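Long-range contact in DNA polymerase sliding clamp 2 (Thermococcus kodakarensis, PDB 3LX2), which probably serves as a ring-shaped homotrimeric sliding clamp that encircles DNA and tethers the polymerase and other proteins to it during replication: residues F24-M38 with V47-S59. Numbering follows the deposited sequence.
Sequences FDEAVFQVNMEGIQM and VLVDLNLPEMLFS
I36 and M38 pair with L53 and L51 across an antiparallel β hairpin in the N-terminal domain of the PCNA fold, its strands 35-41 and 47-54 lying within the long sheet that runs on into the C-terminal domain. Two hydrogen-bonded pairs carry the ladder: I36 N donates a hydrogen bond to L53 O at 2.8 Å, and L53 N returns a nearly straight bond to I36 O. M38 and L51 exchange a second pair, and E55 N bonds to E34 O where the strand turns into a 3-10 segment. G35 sits opposite P54, their CA atoms just 4.0 Å apart; its backbone (phi 158°) would set a CB against the carbonyl O of E34, and the neighbouring strand is so near that it would also run into L53 O.

I36, M38, V49, L51 and L53 lie on one face, where L20 of helix 10-21 meets M38 and V49, F13 and L16 meet L53, and I36 packs on I5 of strand 3-7. M38, extended throughout with CG anti to the backbone N (chi1 165°), carries its CE to V49 CG1 at 3.8 Å, and F24 CE2 reaches the same methyl. On the other face Q37 and N52 lie side by side with amide planes 55° apart, and Q37 NE2 donates in its own amide plane to N52 OD1 at 2.9 Å.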
ATOM      1  N   PHE A  24       7.489 -12.570  21.237  1.00 46.20           N
ATOM      2  CA  PHE A  24       8.326 -12.203  22.367  1.00 46.30           C
ATOM      3  C   PHE A  24       8.693 -10.749  22.349  1.00 47.30           C
ATOM      4  O   PHE A  24       8.934 -10.180  21.307  1.00 46.91           O
ATOM      5  CB  PHE A  24       9.606 -13.021  22.374  1.00 46.37           C
ATOM      6  CG  PHE A  24       9.404 -14.440  21.964  1.00 46.26           C
ATOM      7  CD1 PHE A  24       8.795 -15.349  22.836  1.00 48.52           C
ATOM      8  CD2 PHE A  24       9.779 -14.859  20.716  1.00 43.15           C
ATOM      9  CE1 PHE A  24       8.599 -16.676  22.445  1.00 48.24           C
ATOM     10  CE2 PHE A  24       9.587 -16.154  20.325  1.00 46.98           C
ATOM     11  CZ  PHE A  24       8.986 -17.070  21.184  1.00 48.47           C
ATOM     12  N   ASP A  25       8.773 -10.160  23.529  1.00 48.45           N
ATOM     13  CA  ASP A  25       9.086  -8.752  23.653  1.00 49.75           C
ATOM     14  C   ASP A  25      10.610  -8.579  23.575  1.00 49.76           C
ATOM     15  O   ASP A  25      11.098  -7.548  23.116  1.00 48.53           O
ATOM     16  CB  ASP A  25       8.532  -8.201  24.980  1.00 49.49           C
ATOM     17  CG  ASP A  25       7.027  -8.489  25.158  1.00 53.54           C
ATOM     18  OD1 ASP A  25       6.225  -8.169  24.258  1.00 51.85           O
ATOM     19  OD2 ASP A  25       6.625  -9.039  26.221  1.00 60.21           O
ATOM     20  N   GLU A  26      11.322  -9.612  24.026  1.00 49.74           N
ATOM     21  CA  GLU A  26      12.745  -9.579  24.209  1.00 51.94           C
ATOM     22  C   GLU A  26      13.303 -10.904  23.779  1.00 52.29           C
ATOM     23  O   GLU A  26      12.637 -11.941  23.917  1.00 52.82           O
ATOM     24  CB  GLU A  26      13.115  -9.384  25.688  1.00 53.20           C
ATOM     25  CG  GLU A  26      12.175  -8.431  26.475  1.00 57.43           C
ATOM     26  CD  GLU A  26      12.767  -7.997  27.819  1.00 65.52           C
ATOM     27  OE1 GLU A  26      13.223  -8.906  28.597  1.00 66.76           O
ATOM     28  OE2 GLU A  26      12.781  -6.747  28.079  1.00 63.85           O
ATOM     29  N   ALA A  27      14.526 -10.901  23.245  1.00 52.07           N
ATOM     30  CA  ALA A  27      15.159 -12.168  22.980  1.00 50.80           C
ATOM     31  C   ALA A  27      16.566 -12.263  23.521  1.00 50.12           C
ATOM     32  O   ALA A  27      17.324 -11.302  23.513  1.00 50.06           O
ATOM     33  CB  ALA A  27      15.133 -12.435  21.553  1.00 51.81           C
ATOM     34  N   VAL A  28      16.886 -13.441  24.028  1.00 49.05           N
ATOM     35  CA  VAL A  28      18.226 -13.767  24.425  1.00 47.37           C
ATOM     36  C   VAL A  28      19.010 -14.506  23.346  1.00 47.25           C
ATOM     37  O   VAL A  28      18.705 -15.635  22.985  1.00 47.53           O
ATOM     38  CB  VAL A  28      18.179 -14.660  25.688  1.00 47.78           C
ATOM     39  CG1 VAL A  28      19.616 -15.006  26.174  1.00 44.56           C
ATOM     40  CG2 VAL A  28      17.323 -13.979  26.800  1.00 45.48           C
ATOM     41  N   PHE A  29      20.078 -13.898  22.876  1.00 47.36           N
ATOM     42  CA  PHE A  29      20.896 -14.545  21.873  1.00 47.02           C
ATOM     43  C   PHE A  29      22.124 -15.146  22.513  1.00 46.90           C
ATOM     44  O   PHE A  29      22.971 -14.448  23.031  1.00 45.30           O
ATOM     45  CB  PHE A  29      21.268 -13.547  20.786  1.00 47.01           C
ATOM     46  CG  PHE A  29      20.293 -13.505  19.623  1.00 50.79           C
ATOM     47  CD1 PHE A  29      19.072 -14.173  19.675  1.00 52.61           C
ATOM     48  CD2 PHE A  29      20.605 -12.794  18.460  1.00 54.76           C
ATOM     49  CE1 PHE A  29      18.184 -14.135  18.622  1.00 53.88           C
ATOM     50  CE2 PHE A  29      19.700 -12.749  17.406  1.00 54.98           C
ATOM     51  CZ  PHE A  29      18.490 -13.437  17.494  1.00 52.80           C
ATOM     52  N   GLN A  30      22.219 -16.461  22.498  1.00 47.76           N
ATOM     53  CA  GLN A  30      23.476 -17.043  22.898  1.00 48.74           C
ATOM     54  C   GLN A  30      24.461 -16.990  21.733  1.00 47.82           C
ATOM     55  O   GLN A  30      24.332 -17.700  20.744  1.00 46.18           O
ATOM     56  CB  GLN A  30      23.323 -18.460  23.417  1.00 49.96           C
ATOM     57  CG  GLN A  30      24.641 -19.063  23.933  1.00 55.67           C
ATOM     58  CD  GLN A  30      25.059 -18.460  25.283  1.00 64.20           C
ATOM     59  OE1 GLN A  30      24.205 -18.279  26.195  1.00 66.15           O
ATOM     60  NE2 GLN A  30      26.368 -18.127  25.416  1.00 61.73           N
ATOM     61  N   VAL A  31      25.454 -16.130  21.893  1.00 47.68           N
ATOM     62  CA  VAL A  31      26.473 -15.970  20.898  1.00 47.94           C
ATOM     63  C   VAL A  31      27.674 -16.841  21.227  1.00 49.61           C
ATOM     64  O   VAL A  31      28.449 -16.510  22.135  1.00 50.31           O
ATOM     65  CB  VAL A  31      26.942 -14.518  20.823  1.00 46.58           C
ATOM     66  CG1 VAL A  31      27.778 -14.334  19.624  1.00 45.10           C
ATOM     67  CG2 VAL A  31      25.779 -13.579  20.832  1.00 45.41           C
ATOM     68  N   ASN A  32      27.847 -17.920  20.459  1.00 50.73           N
ATOM     69  CA  ASN A  32      28.965 -18.850  20.632  1.00 52.39           C
ATOM     70  C   ASN A  32      29.959 -18.859  19.505  1.00 53.18           C
ATOM     71  O   ASN A  32      29.739 -18.235  18.456  1.00 52.97           O
ATOM     72  CB  ASN A  32      28.443 -20.260  20.767  1.00 52.61           C
ATOM     73  CG  ASN A  32      27.543 -20.392  21.901  1.00 55.59           C
ATOM     74  OD1 ASN A  32      27.667 -19.628  22.870  1.00 60.77           O
ATOM     75  ND2 ASN A  32      26.583 -21.314  21.810  1.00 56.78           N
ATOM     76  N   MET A  33      31.044 -19.602  19.719  1.00 53.95           N
ATOM     77  CA  MET A  33      32.116 -19.672  18.739  1.00 55.03           C
ATOM     78  C   MET A  33      31.569 -20.280  17.474  1.00 54.07           C
ATOM     79  O   MET A  33      31.868 -19.821  16.408  1.00 54.54           O
ATOM     80  CB  MET A  33      33.257 -20.523  19.265  1.00 55.92           C
ATOM     81  CG  MET A  33      34.272 -19.759  20.076  1.00 60.31           C
ATOM     82  SD  MET A  33      35.595 -19.318  18.944  1.00 67.32           S
ATOM     83  CE  MET A  33      36.113 -20.987  18.440  1.00 66.22           C
ATOM     84  N   GLU A  34      30.735 -21.300  17.588  1.00 53.44           N
ATOM     85  CA  GLU A  34      30.299 -21.991  16.382  1.00 52.97           C
ATOM     86  C   GLU A  34      28.964 -21.433  15.804  1.00 50.42           C
ATOM     87  O   GLU A  34      28.516 -21.825  14.699  1.00 49.18           O
ATOM     88  CB  GLU A  34      30.351 -23.538  16.572  1.00 54.53           C
ATOM     89  CG  GLU A  34      29.375 -24.171  17.613  1.00 58.18           C
ATOM     90  CD  GLU A  34      29.641 -23.832  19.129  1.00 62.34           C
ATOM     91  OE1 GLU A  34      30.717 -23.286  19.528  1.00 62.77           O
ATOM     92  OE2 GLU A  34      28.724 -24.143  19.936  1.00 63.39           O
ATOM     93  N   GLY A  35      28.381 -20.475  16.522  1.00 46.78           N
ATOM     94  CA  GLY A  35      27.216 -19.838  15.997  1.00 45.05           C
ATOM     95  C   GLY A  35      26.329 -19.182  17.017  1.00 43.17           C
ATOM     96  O   GLY A  35      26.742 -19.003  18.143  1.00 41.65           O
ATOM     97  N   ILE A  36      25.132 -18.779  16.577  1.00 42.48           N
ATOM     98  CA  ILE A  36      24.113 -18.130  17.431  1.00 41.61           C
ATOM     99  C   ILE A  36      22.926 -19.078  17.636  1.00 42.14           C
ATOM    100  O   ILE A  36      22.520 -19.846  16.721  1.00 40.48           O
ATOM    101  CB  ILE A  36      23.586 -16.808  16.801  1.00 42.08           C
ATOM    102  CG1 ILE A  36      24.575 -15.649  16.946  1.00 42.95           C
ATOM    103  CG2 ILE A  36      22.243 -16.343  17.407  1.00 40.74           C
ATOM    104  CD1 ILE A  36      24.513 -14.665  15.765  1.00 41.47           C
ATOM    105  N   GLN A  37      22.362 -18.993  18.840  1.00 42.68           N
ATOM    106  CA  GLN A  37      21.262 -19.846  19.279  1.00 43.97           C
ATOM    107  C   GLN A  37      20.345 -19.083  20.191  1.00 44.46           C
ATOM    108  O   GLN A  37      20.782 -18.290  21.027  1.00 44.66           O
ATOM    109  CB  GLN A  37      21.796 -21.110  20.012  1.00 44.38           C
ATOM    110  CG  GLN A  37      22.509 -22.104  19.068  1.00 45.10           C
ATOM    111  CD  GLN A  37      23.222 -23.247  19.779  1.00 51.29           C
ATOM    112  OE1 GLN A  37      23.448 -23.230  20.998  1.00 53.61           O
ATOM    113  NE2 GLN A  37      23.607 -24.243  19.004  1.00 53.07           N
ATOM    114  N   MET A  38      19.062 -19.331  20.020  1.00 44.96           N
ATOM    115  CA  MET A  38      18.075 -18.800  20.897  1.00 45.95           C
ATOM    116  C   MET A  38      17.014 -19.852  21.086  1.00 45.62           C
ATOM    117  O   MET A  38      16.728 -20.626  20.184  1.00 44.91           O
ATOM    118  CB  MET A  38      17.468 -17.535  20.328  1.00 46.76           C
ATOM    119  CG  MET A  38      16.193 -17.138  21.026  1.00 50.23           C
ATOM    120  SD  MET A  38      15.475 -15.761  20.152  1.00 57.99           S
ATOM    121  CE  MET A  38      13.851 -15.762  20.830  1.00 55.50           C
ATOM    122  N   VAL A  47       3.758 -21.097  22.491  1.00 44.95           N
ATOM    123  CA  VAL A  47       4.723 -21.012  21.390  1.00 44.69           C
ATOM    124  C   VAL A  47       6.171 -21.114  21.843  1.00 43.95           C
ATOM    125  O   VAL A  47       6.615 -20.348  22.667  1.00 43.09           O
ATOM    126  CB  VAL A  47       4.487 -19.704  20.534  1.00 44.83           C
ATOM    127  CG1 VAL A  47       5.560 -19.482  19.518  1.00 43.96           C
ATOM    128  CG2 VAL A  47       3.177 -19.778  19.813  1.00 45.46           C
ATOM    129  N   LEU A  48       6.886 -22.096  21.313  1.00 44.22           N
ATOM    130  CA  LEU A  48       8.327 -22.253  21.584  1.00 44.67           C
ATOM    131  C   LEU A  48       9.184 -22.148  20.334  1.00 44.61           C
ATOM    132  O   LEU A  48       8.942 -22.849  19.342  1.00 44.40           O
ATOM    133  CB  LEU A  48       8.646 -23.608  22.239  1.00 44.18           C
ATOM    134  CG  LEU A  48      10.142 -23.930  22.475  1.00 43.90           C
ATOM    135  CD1 LEU A  48      10.299 -24.992  23.608  1.00 41.76           C
ATOM    136  CD2 LEU A  48      10.896 -24.394  21.200  1.00 38.12           C
ATOM    137  N   VAL A  49      10.224 -21.332  20.422  1.00 44.48           N
ATOM    138  CA  VAL A  49      11.144 -21.187  19.324  1.00 44.19           C
ATOM    139  C   VAL A  49      12.520 -21.738  19.649  1.00 44.64           C
ATOM    140  O   VAL A  49      13.057 -21.516  20.747  1.00 44.68           O
ATOM    141  CB  VAL A  49      11.199 -19.742  18.796  1.00 43.58           C
ATOM    142  CG1 VAL A  49      12.014 -18.878  19.724  1.00 45.49           C
ATOM    143  CG2 VAL A  49      11.770 -19.748  17.444  1.00 42.46           C
ATOM    144  N   ASP A  50      13.052 -22.496  18.693  1.00 44.38           N
ATOM    145  CA  ASP A  50      14.390 -22.974  18.740  1.00 44.41           C
ATOM    146  C   ASP A  50      15.178 -22.602  17.452  1.00 44.10           C
ATOM    147  O   ASP A  50      14.879 -23.009  16.337  1.00 44.06           O
ATOM    148  CB  ASP A  50      14.407 -24.468  19.040  1.00 45.56           C
ATOM    149  CG  ASP A  50      15.802 -24.985  19.336  1.00 48.08           C
ATOM    150  OD1 ASP A  50      16.658 -24.188  19.750  1.00 47.75           O
ATOM    151  OD2 ASP A  50      16.051 -26.211  19.150  1.00 58.55           O
ATOM    152  N   LEU A  51      16.205 -21.805  17.645  1.00 44.15           N
ATOM    153  CA  LEU A  51      16.854 -21.113  16.564  1.00 44.78           C
ATOM    154  C   LEU A  51      18.340 -21.437  16.601  1.00 43.72           C
ATOM    155  O   LEU A  51      19.026 -21.240  17.622  1.00 42.84           O
ATOM    156  CB  LEU A  51      16.628 -19.607  16.756  1.00 44.99           C
ATOM    157  CG  LEU A  51      17.492 -18.602  16.027  1.00 49.41           C
ATOM    158  CD1 LEU A  51      17.326 -18.764  14.503  1.00 54.92           C
ATOM    159  CD2 LEU A  51      17.102 -17.162  16.428  1.00 53.13           C
ATOM    160  N   ASN A  52      18.846 -21.911  15.477  1.00 42.71           N
ATOM    161  CA  ASN A  52      20.271 -22.109  15.369  1.00 42.23           C
ATOM    162  C   ASN A  52      20.938 -21.560  14.090  1.00 41.05           C
ATOM    163  O   ASN A  52      20.667 -22.005  12.984  1.00 41.37           O
ATOM    164  CB  ASN A  52      20.619 -23.572  15.618  1.00 42.19           C
ATOM    165  CG  ASN A  52      22.075 -23.857  15.370  1.00 45.28           C
ATOM    166  OD1 ASN A  52      22.941 -23.634  16.221  1.00 43.87           O
ATOM    167  ND2 ASN A  52      22.365 -24.333  14.162  1.00 49.76           N
ATOM    168  N   LEU A  53      21.856 -20.624  14.284  1.00 40.04           N
ATOM    169  CA  LEU A  53      22.547 -19.939  13.206  1.00 39.13           C
ATOM    170  C   LEU A  53      24.075 -20.182  13.253  1.00 39.15           C
ATOM    171  O   LEU A  53      24.816 -19.436  13.897  1.00 39.33           O
ATOM    172  CB  LEU A  53      22.215 -18.435  13.229  1.00 37.06           C
ATOM    173  CG  LEU A  53      20.745 -18.004  13.088  1.00 35.75           C
ATOM    174  CD1 LEU A  53      20.551 -16.456  13.160  1.00 33.63           C
ATOM    175  CD2 LEU A  53      20.094 -18.564  11.894  1.00 32.92           C
ATOM    176  N   PRO A  54      24.547 -21.220  12.565  1.00 39.56           N
ATOM    177  CA  PRO A  54      25.979 -21.596  12.608  1.00 39.49           C
ATOM    178  C   PRO A  54      26.841 -20.542  11.912  1.00 39.59           C
ATOM    179  O   PRO A  54      26.417 -19.945  10.930  1.00 40.29           O
ATOM    180  CB  PRO A  54      26.032 -22.919  11.820  1.00 38.52           C
ATOM    181  CG  PRO A  54      24.620 -23.392  11.729  1.00 41.83           C
ATOM    182  CD  PRO A  54      23.758 -22.144  11.729  1.00 40.13           C
ATOM    183  N   GLU A  55      28.052 -20.340  12.395  1.00 40.22           N
ATOM    184  CA  GLU A  55      28.957 -19.332  11.834  1.00 40.96           C
ATOM    185  C   GLU A  55      29.114 -19.371  10.347  1.00 40.80           C
ATOM    186  O   GLU A  55      29.258 -18.320   9.732  1.00 40.24           O
ATOM    187  CB  GLU A  55      30.325 -19.474  12.434  1.00 41.98           C
ATOM    188  CG  GLU A  55      31.011 -20.753  12.010  1.00 46.07           C
ATOM    189  CD  GLU A  55      32.372 -20.873  12.601  1.00 52.05           C
ATOM    190  OE1 GLU A  55      33.081 -19.855  12.722  1.00 52.97           O
ATOM    191  OE2 GLU A  55      32.727 -22.000  12.973  1.00 57.99           O
ATOM    192  N   MET A  56      29.084 -20.556   9.738  1.00 41.48           N
ATOM    193  CA  MET A  56      29.241 -20.618   8.256  1.00 42.30           C
ATOM    194  C   MET A  56      28.229 -19.744   7.440  1.00 43.25           C
ATOM    195  O   MET A  56      28.471 -19.433   6.264  1.00 42.63           O
ATOM    196  CB  MET A  56      29.243 -22.067   7.730  1.00 40.86           C
ATOM    197  CG  MET A  56      27.869 -22.669   7.527  1.00 42.26           C
ATOM    198  SD  MET A  56      27.911 -24.305   6.686  1.00 50.13           S
ATOM    199  CE  MET A  56      28.780 -25.150   8.042  1.00 47.17           C
ATOM    200  N   LEU A  57      27.106 -19.359   8.068  1.00 43.96           N
ATOM    201  CA  LEU A  57      26.070 -18.538   7.409  1.00 43.65           C
ATOM    202  C   LEU A  57      26.485 -17.091   7.194  1.00 42.62           C
ATOM    203  O   LEU A  57      25.918 -16.376   6.361  1.00 42.55           O
ATOM    204  CB  LEU A  57      24.775 -18.593   8.253  1.00 45.20           C
ATOM    205  CG  LEU A  57      23.861 -19.780   7.990  1.00 44.94           C
ATOM    206  CD1 LEU A  57      22.796 -19.762   9.025  1.00 49.78           C
ATOM    207  CD2 LEU A  57      23.270 -19.561   6.620  1.00 48.34           C
ATOM    208  N   PHE A  58      27.497 -16.675   7.929  1.00 42.39           N
ATOM    209  CA  PHE A  58      27.890 -15.270   8.036  1.00 42.78           C
ATOM    210  C   PHE A  58      29.118 -14.926   7.173  1.00 43.20           C
ATOM    211  O   PHE A  58      30.046 -15.703   7.189  1.00 44.25           O
ATOM    212  CB  PHE A  58      28.141 -14.963   9.535  1.00 42.03           C
ATOM    213  CG  PHE A  58      26.908 -15.137  10.390  1.00 40.46           C
ATOM    214  CD1 PHE A  58      26.029 -14.074  10.595  1.00 40.70           C
ATOM    215  CD2 PHE A  58      26.579 -16.385  10.941  1.00 39.22           C
ATOM    216  CE1 PHE A  58      24.841 -14.243  11.395  1.00 39.08           C
ATOM    217  CE2 PHE A  58      25.396 -16.566  11.732  1.00 40.48           C
ATOM    218  CZ  PHE A  58      24.525 -15.489  11.943  1.00 37.38           C
ATOM    219  N   SER A  59      29.136 -13.798   6.433  1.00 42.65           N
ATOM    220  CA  SER A  59      30.356 -13.409   5.694  1.00 42.59           C
ATOM    221  C   SER A  59      31.618 -13.328   6.558  1.00 43.07           C
ATOM    222  O   SER A  59      32.671 -13.788   6.141  1.00 42.70           O
ATOM    223  CB  SER A  59      30.228 -12.078   4.997  1.00 41.46           C
ATOM    224  OG  SER A  59      28.935 -11.862   4.543  1.00 44.24           O
TER